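Local coordinates for phosphoribosylaminoimidazole-succinocarboxamide synthase (PDB 2CNV), which catalyses the ATP-dependent joining of aspartate to the carboxylate of the nucleotide CAIR, forming SAICAR in purine biosynthesis, at residues L117-R122 against P157-S162; Y124-A129 against I213-F218. One frame throughout, in Å; residues are numbered along the deposited sequence.

Interaction 1. Residues L117-R122 against P157-S162. With SSS (N-{[5-amino-1-(5-O-phosphono-beta-D-arabinofuranosyl)-1H-imidazol-4-yl]carbonyl}-L-aspartic acid), chain D.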
loop_
_atom_site.group_PDB
_atom_site.type_symbol
_atom_site.label_atom_id
_atom_site.label_comp_id
_atom_site.label_asym_id
_atom_site.label_seq_id
_atom_site.Cartn_x
_atom_site.Cartn_y
_atom_site.Cartn_z
ATOM N N LEU A 117 0.396 -14.598 -2.349
ATOM C CA LEU A 117 1.536 -13.985 -3.014
ATOM C C LEU A 117 1.503 -12.495 -2.751
ATOM O O LEU A 117 0.424 -11.890 -2.654
ATOM C CB LEU A 117 1.448 -14.166 -4.532
ATOM C CG LEU A 117 1.611 -15.509 -5.238
ATOM C CD1 LEU A 117 1.306 -15.313 -6.716
ATOM C CD2 LEU A 117 3.030 -16.059 -5.060
ATOM N N GLU A 118 2.686 -11.900 -2.666
ATOM C CA GLU A 118 2.804 -10.462 -2.763
ATOM C C GLU A 118 2.997 -10.119 -4.234
ATOM O O GLU A 118 4.040 -10.396 -4.822
ATOM C CB GLU A 118 3.970 -9.943 -1.909
ATOM C CG GLU A 118 4.006 -10.469 -0.465
ATOM C CD GLU A 118 2.777 -10.084 0.352
ATOM O OE1 GLU A 118 2.652 -8.902 0.737
ATOM O OE2 GLU A 118 1.941 -10.975 0.625
ATOM N N VAL A 119 1.956 -9.546 -4.828
ATOM C CA VAL A 119 1.934 -9.297 -6.257
ATOM C C VAL A 119 2.536 -7.925 -6.535
ATOM O O VAL A 119 1.841 -6.914 -6.606
ATOM C CB VAL A 119 0.510 -9.437 -6.840
ATOM C CG1 VAL A 119 0.536 -9.304 -8.360
ATOM C CG2 VAL A 119 -0.087 -10.777 -6.424
ATOM N N ILE A 120 3.855 -7.922 -6.686
ATOM C CA ILE A 120 4.628 -6.716 -6.906
ATOM C C ILE A 120 4.779 -6.503 -8.405
ATOM O O ILE A 120 5.044 -7.447 -9.159
ATOM C CB ILE A 120 6.024 -6.832 -6.228
ATOM C CG1 ILE A 120 5.860 -6.883 -4.701
ATOM C CG2 ILE A 120 6.961 -5.699 -6.664
ATOM C CD1 ILE A 120 7.073 -7.438 -3.962
ATOM N N VAL A 121 4.571 -5.262 -8.834
ATOM C CA VAL A 121 4.840 -4.868 -10.209
ATOM C C VAL A 121 5.819 -3.712 -10.140
ATOM O O VAL A 121 5.611 -2.777 -9.360
ATOM C CB VAL A 121 3.560 -4.444 -10.965
ATOM C CG1 VAL A 121 3.897 -3.952 -12.367
ATOM C CG2 VAL A 121 2.568 -5.610 -11.038
ATOM N N ARG A 122 6.874 -3.780 -10.957
ATOM C CA ARG A 122 7.920 -2.756 -10.985
ATOM C C ARG A 122 7.939 -2.123 -12.364
ATOM O O ARG A 122 8.084 -2.828 -13.357
ATOM C CB ARG A 122 9.288 -3.385 -10.714
ATOM C CG ARG A 122 9.376 -4.223 -9.433
ATOM C CD ARG A 122 10.786 -4.776 -9.282
ATOM N NE ARG A 122 10.876 -5.696 -8.148
ATOM C CZ ARG A 122 11.270 -5.347 -6.928
ATOM N NH1 ARG A 122 11.629 -4.097 -6.670
ATOM N NH2 ARG A 122 11.310 -6.255 -5.965
ATOM N N PRO A 157 6.602 -2.653 -17.628
ATOM C CA PRO A 157 6.473 -3.017 -16.217
ATOM C C PRO A 157 6.431 -4.532 -16.047
ATOM O O PRO A 157 5.837 -5.230 -16.875
ATOM C CB PRO A 157 5.138 -2.385 -15.816
ATOM C CG PRO A 157 4.988 -1.222 -16.745
ATOM C CD PRO A 157 5.528 -1.732 -18.049
ATOM N N ILE A 158 7.081 -5.034 -14.999
ATOM C CA ILE A 158 7.222 -6.475 -14.819
ATOM C C ILE A 158 6.706 -7.004 -13.481
ATOM O O ILE A 158 6.931 -6.404 -12.430
ATOM C CB ILE A 158 8.680 -6.970 -15.061
ATOM C CG1 ILE A 158 9.692 -6.151 -14.241
ATOM C CG2 ILE A 158 9.015 -6.951 -16.581
ATOM C CD1 ILE A 158 11.046 -6.853 -14.051
ATOM N N PHE A 159 6.019 -8.139 -13.559
ATOM C CA PHE A 159 5.532 -8.879 -12.401
ATOM C C PHE A 159 6.729 -9.554 -11.731
ATOM O O PHE A 159 7.415 -10.387 -12.339
ATOM C CB PHE A 159 4.488 -9.900 -12.875
ATOM C CG PHE A 159 4.101 -10.938 -11.845
ATOM C CD1 PHE A 159 3.462 -10.575 -10.664
ATOM C CD2 PHE A 159 4.332 -12.290 -12.091
ATOM C CE1 PHE A 159 3.080 -11.544 -9.736
ATOM C CE2 PHE A 159 3.948 -13.264 -11.172
ATOM C CZ PHE A 159 3.320 -12.888 -10.000
ATOM N N THR A 160 6.996 -9.165 -10.488
ATOM C CA THR A 160 8.112 -9.727 -9.723
ATOM C C THR A 160 7.612 -10.103 -8.322
ATOM O O THR A 160 7.705 -9.302 -7.399
ATOM C CB THR A 160 9.323 -8.738 -9.623
ATOM O OG1 THR A 160 8.970 -7.588 -8.828
ATOM C CG2 THR A 160 9.793 -8.290 -10.997
ATOM N N PRO A 161 7.051 -11.321 -8.167
ATOM C CA PRO A 161 6.384 -11.657 -6.905
ATOM C C PRO A 161 7.357 -11.859 -5.753
ATOM O O PRO A 161 8.554 -12.051 -5.964
ATOM C CB PRO A 161 5.678 -12.985 -7.211
ATOM C CG PRO A 161 6.451 -13.588 -8.340
ATOM C CD PRO A 161 7.024 -12.435 -9.135
ATOM N N SER A 162 6.830 -11.788 -4.539
ATOM C CA SER A 162 7.555 -12.238 -3.372
ATOM C C SER A 162 6.600 -13.020 -2.464
ATOM O O SER A 162 5.374 -12.967 -2.637
ATOM C CB SER A 162 8.221 -11.063 -2.646
ATOM O OG SER A 162 7.266 -10.254 -1.992
HETATM P PA SSS D . 11.732 -3.943 -2.645
HETATM O O1A SSS D . 12.268 -3.173 -1.472
HETATM O O2A SSS D . 11.878 -5.438 -2.502
HETATM O O3A SSS D . 12.133 -3.394 -3.983
HETATM O "O5'" SSS D . 10.149 -3.701 -2.593
HETATM C "C5'" SSS D . 9.225 -4.519 -3.309
HETATM C "C4'" SSS D . 7.826 -3.945 -3.139
HETATM O "O4'" SSS D . 7.603 -3.714 -1.749
HETATM C "C1'" SSS D . 6.822 -2.530 -1.584
HETATM N N9 SSS D . 7.088 -1.855 -0.285
HETATM C C4 SSS D . 8.203 -1.761 0.443
HETATM O O6 SSS D . 9.963 -1.486 2.817
HETATM N N3 SSS D . 9.420 -2.270 0.074
HETATM C C6 SSS D . 8.999 -0.750 2.653
HETATM N N6 SSS D . 8.782 0.345 3.387
HETATM C C61 SSS D . 9.678 0.792 4.448
HETATM C C62 SSS D . 9.368 0.140 5.770
HETATM C C63 SSS D . 9.448 2.301 4.529
HETATM C C64 SSS D . 10.635 3.040 3.951
HETATM O O65 SSS D . 9.923 0.584 6.789
HETATM O O66 SSS D . 8.574 -0.825 5.822
HETATM O O67 SSS D . 10.500 3.586 2.834
HETATM O O68 SSS D . 11.706 3.089 4.604
HETATM C C5 SSS D . 7.979 -1.062 1.613
HETATM N N7 SSS D . 6.668 -0.740 1.587
HETATM C C8 SSS D . 6.141 -1.233 0.437
HETATM C "C2'" SSS D . 7.007 -1.676 -2.835
HETATM O "O2'" SSS D . 7.820 -0.517 -2.691
HETATM C "C3'" SSS D . 7.652 -2.601 -3.835
HETATM O "O3'" SSS D . 6.719 -2.658 -4.905
#
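Arg122 lies across Thr160 at about a right angle, and its NE donates to Thr160 OG1 (2.8 Å) in a bent bond of 135° at the hydrogen. Thr160 chi1 of 67° sets OG1 between the backbone N and the carbonyl carbon, where it meets the arginine. From CG to NE the Arg122 chain is extended, which carries NH1 out to phosphate oxygen O3A of SSS (2.8 Å) along a nearly straight bond of 169°. Ile120 CG2 packs over one guanidinium face near its rim, and His140 takes NH2, fixing the rotation of the group. Strands 113-122 and 153-163 are antiparallel neighbours in the mixed sheet of the enzyme: Arg122 and Ile158 form a hydrogen-bonded pair, Val121 and Phe159 a non-hydrogen-bonded one. An inverse gamma turn centred on Val119 breaks the run, and Glu118 pairs with Ser162 beyond it in a single bridge, Glu118 N to Ser162 O at 2.9 Å. Packing is tight on the face carrying Val121 and Phe159, where Val119 CG1 reaches Phe159 CE1 at 3.7 Å, Pro161 CD sits over the ring centre, and Ala192 and Ala195 of helix 185-208 close in. Against Ile120 CB, at 3.2 Å, Thr160 O is buried without a polar partner. The looser margins are Ile158 and Pro157 at one end and, at the other, the partly exposed Glu118.

Interaction 2. Residues Y124-A129 against I213-F218. With SSS (N-{[5-amino-1-(5-O-phosphono-beta-D-arabinofuranosyl)-1H-imidazol-4-yl]carbonyl}-L-aspartic acid), chain D.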
loop_
_atom_site.group_PDB
_atom_site.type_symbol
_atom_site.label_atom_id
_atom_site.label_comp_id
_atom_site.label_asym_id
_atom_site.label_seq_id
_atom_site.Cartn_x
_atom_site.Cartn_y
_atom_site.Cartn_z
ATOM N N TYR A 124 10.036 0.553 -12.783
ATOM C CA TYR A 124 11.359 1.158 -12.747
ATOM C C TYR A 124 12.276 0.286 -11.894
ATOM O O TYR A 124 11.821 -0.341 -10.933
ATOM C CB TYR A 124 11.289 2.576 -12.140
ATOM C CG TYR A 124 10.424 3.559 -12.912
ATOM C CD1 TYR A 124 9.024 3.457 -12.903
ATOM C CD2 TYR A 124 11.002 4.594 -13.656
ATOM C CE1 TYR A 124 8.230 4.340 -13.621
ATOM C CE2 TYR A 124 10.210 5.487 -14.380
ATOM C CZ TYR A 124 8.828 5.354 -14.354
ATOM O OH TYR A 124 8.033 6.236 -15.060
ATOM N N ILE A 125 13.561 0.246 -12.227
ATOM C CA ILE A 125 14.488 -0.600 -11.465
ATOM C C ILE A 125 15.027 0.154 -10.247
ATOM O O ILE A 125 15.753 1.137 -10.377
ATOM C CB ILE A 125 15.625 -1.212 -12.349
ATOM C CG1 ILE A 125 16.368 -2.331 -11.593
ATOM C CG2 ILE A 125 16.586 -0.119 -12.863
ATOM C CD1 ILE A 125 17.212 -3.229 -12.491
ATOM N N THR A 126 14.642 -0.310 -9.065
ATOM C CA THR A 126 15.054 0.312 -7.802
ATOM C C THR A 126 14.978 -0.746 -6.684
ATOM O O THR A 126 14.729 -1.916 -6.972
ATOM C CB THR A 126 14.198 1.584 -7.497
ATOM O OG1 THR A 126 14.755 2.306 -6.394
ATOM C CG2 THR A 126 12.731 1.231 -7.214
ATOM N N GLY A 127 15.217 -0.349 -5.433
ATOM C CA GLY A 127 15.068 -1.266 -4.291
ATOM C C GLY A 127 15.824 -2.572 -4.465
ATOM O O GLY A 127 16.955 -2.581 -4.935
ATOM N N SER A 128 15.188 -3.682 -4.108
ATOM C CA SER A 128 15.859 -4.984 -4.144
ATOM C C SER A 128 16.089 -5.508 -5.568
ATOM O O SER A 128 16.939 -6.377 -5.774
ATOM C CB SER A 128 15.115 -6.014 -3.292
ATOM O OG SER A 128 13.878 -6.381 -3.877
ATOM N N ALA A 129 15.341 -4.976 -6.538
ATOM C CA ALA A 129 15.567 -5.279 -7.958
ATOM C C ALA A 129 16.908 -4.738 -8.414
ATOM O O ALA A 129 17.696 -5.459 -9.036
ATOM C CB ALA A 129 14.452 -4.690 -8.817
ATOM N N ILE A 213 4.979 6.526 -9.705
ATOM C CA ILE A 213 4.861 5.318 -8.892
ATOM C C ILE A 213 5.814 4.267 -9.481
ATOM O O ILE A 213 5.510 3.609 -10.485
ATOM C CB ILE A 213 3.396 4.825 -8.826
ATOM C CG1 ILE A 213 2.488 5.978 -8.361
ATOM C CG2 ILE A 213 3.259 3.571 -7.921
ATOM C CD1 ILE A 213 0.996 5.624 -8.240
ATOM N N ALA A 214 6.979 4.139 -8.850
ATOM C CA ALA A 214 8.082 3.309 -9.366
ATOM C C ALA A 214 7.741 1.817 -9.367
ATOM O O ALA A 214 8.160 1.065 -10.256
ATOM C CB ALA A 214 9.334 3.554 -8.539
ATOM N N ASP A 215 6.992 1.405 -8.346
ATOM C CA ASP A 215 6.559 0.030 -8.182
ATOM C C ASP A 215 5.446 0.001 -7.139
ATOM O O ASP A 215 5.181 1.018 -6.480
ATOM C CB ASP A 215 7.740 -0.884 -7.790
ATOM C CG ASP A 215 8.492 -0.384 -6.564
ATOM O OD1 ASP A 215 7.836 0.061 -5.602
ATOM O OD2 ASP A 215 9.737 -0.449 -6.551
ATOM N N THR A 216 4.784 -1.142 -7.002
ATOM C CA THR A 216 3.680 -1.276 -6.064
ATOM C C THR A 216 3.483 -2.733 -5.698
ATOM O O THR A 216 3.810 -3.634 -6.475
ATOM C CB THR A 216 2.345 -0.700 -6.646
ATOM O OG1 THR A 216 1.385 -0.521 -5.594
ATOM C CG2 THR A 216 1.760 -1.610 -7.712
ATOM N N LYS A 217 2.933 -2.956 -4.512
ATOM C CA LYS A 217 2.594 -4.290 -4.051
ATOM C C LYS A 217 1.077 -4.412 -3.967
ATOM O O LYS A 217 0.445 -3.729 -3.179
ATOM C CB LYS A 217 3.248 -4.542 -2.689
ATOM C CG LYS A 217 3.025 -5.927 -2.099
ATOM C CD LYS A 217 4.022 -6.211 -0.971
ATOM C CE LYS A 217 3.668 -5.462 0.308
ATOM N NZ LYS A 217 4.783 -5.477 1.306
ATOM N N PHE A 218 0.494 -5.254 -4.810
ATOM C CA PHE A 218 -0.931 -5.557 -4.717
ATOM C C PHE A 218 -1.116 -6.838 -3.920
ATOM O O PHE A 218 -0.216 -7.685 -3.857
ATOM C CB PHE A 218 -1.550 -5.793 -6.105
ATOM C CG PHE A 218 -1.583 -4.582 -7.003
ATOM C CD1 PHE A 218 -2.337 -3.462 -6.676
ATOM C CD2 PHE A 218 -0.912 -4.596 -8.222
ATOM C CE1 PHE A 218 -2.381 -2.357 -7.525
ATOM C CE2 PHE A 218 -0.963 -3.506 -9.077
ATOM C CZ PHE A 218 -1.691 -2.381 -8.725
HETATM P PA SSS D . 11.732 -3.943 -2.645
HETATM O O1A SSS D . 12.268 -3.173 -1.472
HETATM O O2A SSS D . 11.878 -5.438 -2.502
HETATM O O3A SSS D . 12.133 -3.394 -3.983
HETATM O "O5'" SSS D . 10.149 -3.701 -2.593
HETATM C "C5'" SSS D . 9.225 -4.519 -3.309
HETATM C "C4'" SSS D . 7.826 -3.945 -3.139
HETATM O "O4'" SSS D . 7.603 -3.714 -1.749
HETATM C "C1'" SSS D . 6.822 -2.530 -1.584
HETATM N N9 SSS D . 7.088 -1.855 -0.285
HETATM C C4 SSS D . 8.203 -1.761 0.443
HETATM O O6 SSS D . 9.963 -1.486 2.817
HETATM N N3 SSS D . 9.420 -2.270 0.074
HETATM C C6 SSS D . 8.999 -0.750 2.653
HETATM N N6 SSS D . 8.782 0.345 3.387
HETATM C C61 SSS D . 9.678 0.792 4.448
HETATM C C62 SSS D . 9.368 0.140 5.770
HETATM C C63 SSS D . 9.448 2.301 4.529
HETATM C C64 SSS D . 10.635 3.040 3.951
HETATM O O65 SSS D . 9.923 0.584 6.789
HETATM O O66 SSS D . 8.574 -0.825 5.822
HETATM O O67 SSS D . 10.500 3.586 2.834
HETATM O O68 SSS D . 11.706 3.089 4.604
HETATM C C5 SSS D . 7.979 -1.062 1.613
HETATM N N7 SSS D . 6.668 -0.740 1.587
HETATM C C8 SSS D . 6.141 -1.233 0.437
HETATM C "C2'" SSS D . 7.007 -1.676 -2.835
HETATM O "O2'" SSS D . 7.820 -0.517 -2.691
HETATM C "C3'" SSS D . 7.652 -2.601 -3.835
HETATM O "O3'" SSS D . 6.719 -2.658 -4.905
HETATM O O HOH W 1 11.276 -1.586 -8.325
#
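Asp215 OD2 is held by a water that donates to it at 2.6 Å and by a salt bridge to Arg242, while Thr126 CG2 closes on it at 3.5 Å. The same water donates to Tyr124 O (2.9 Å), bridging the segment 124-129 to the strand 213-218. Thr126 crosses the aspartate at about a right angle. One direct backbone bond joins the segments, Tyr124 N to Ala214 O at 3.2 Å, bent at the hydrogen (135°) but in the carbonyl plane. Beside it Tyr124 CB rests on Ala214 CB, and Tyr124 CD1 comes obliquely to Ala214 CA (3.7 Å). Asp215 chi1 of 54° tucks CG between its backbone N and carbonyl carbon, bringing the carboxylate to the sugar of SSS, where O2' donates to OD1 at 3.0 Å and O3' adds a weak bond. Replacing Asp215 by an alanine would probably leave Arg242 without its carboxylate mate, the bridging water with Tyr124 O alone of its two acceptors here and the sugar hydroxyls free to turn. Near the start of helix 127-136, Ser128 OG donates to phosphate oxygen O2A of SSS at 2.6 Å and Ser128 N to O3A at 3.1 Å. Gly127, with positive phi, passes so near that a beta carbon would clash with O3A. The contact thus matches donors to the phosphate and an acceptor to the sugar diol, and the N-terminal turn of the helix would probably add to the hold on the anion.

From the N terminus the order is 117-122, 124-129, 157-162, 213-218, so the two contacts alternate and cross along the chain. Interaction 1 closes a loop of 34 residues, which includes helix 127-136 and returns in strand 153-163. Interaction 2 opens within that loop and closes a longer one of 83 residues, which takes in helices 176-183 and 185-208 before strand 211-223. Strand 113-122 runs between 153-163 and 211-223, bonded to the latter through Val119 O to Phe218 N (2.8 Å) and Val121 N to Thr216 O (3.0 Å). Together the contacts join three neighbouring strands and the start of helix 127-136; 113-122, 211-223 and the helix start touch SSS, and 153-163 backs them through Thr160.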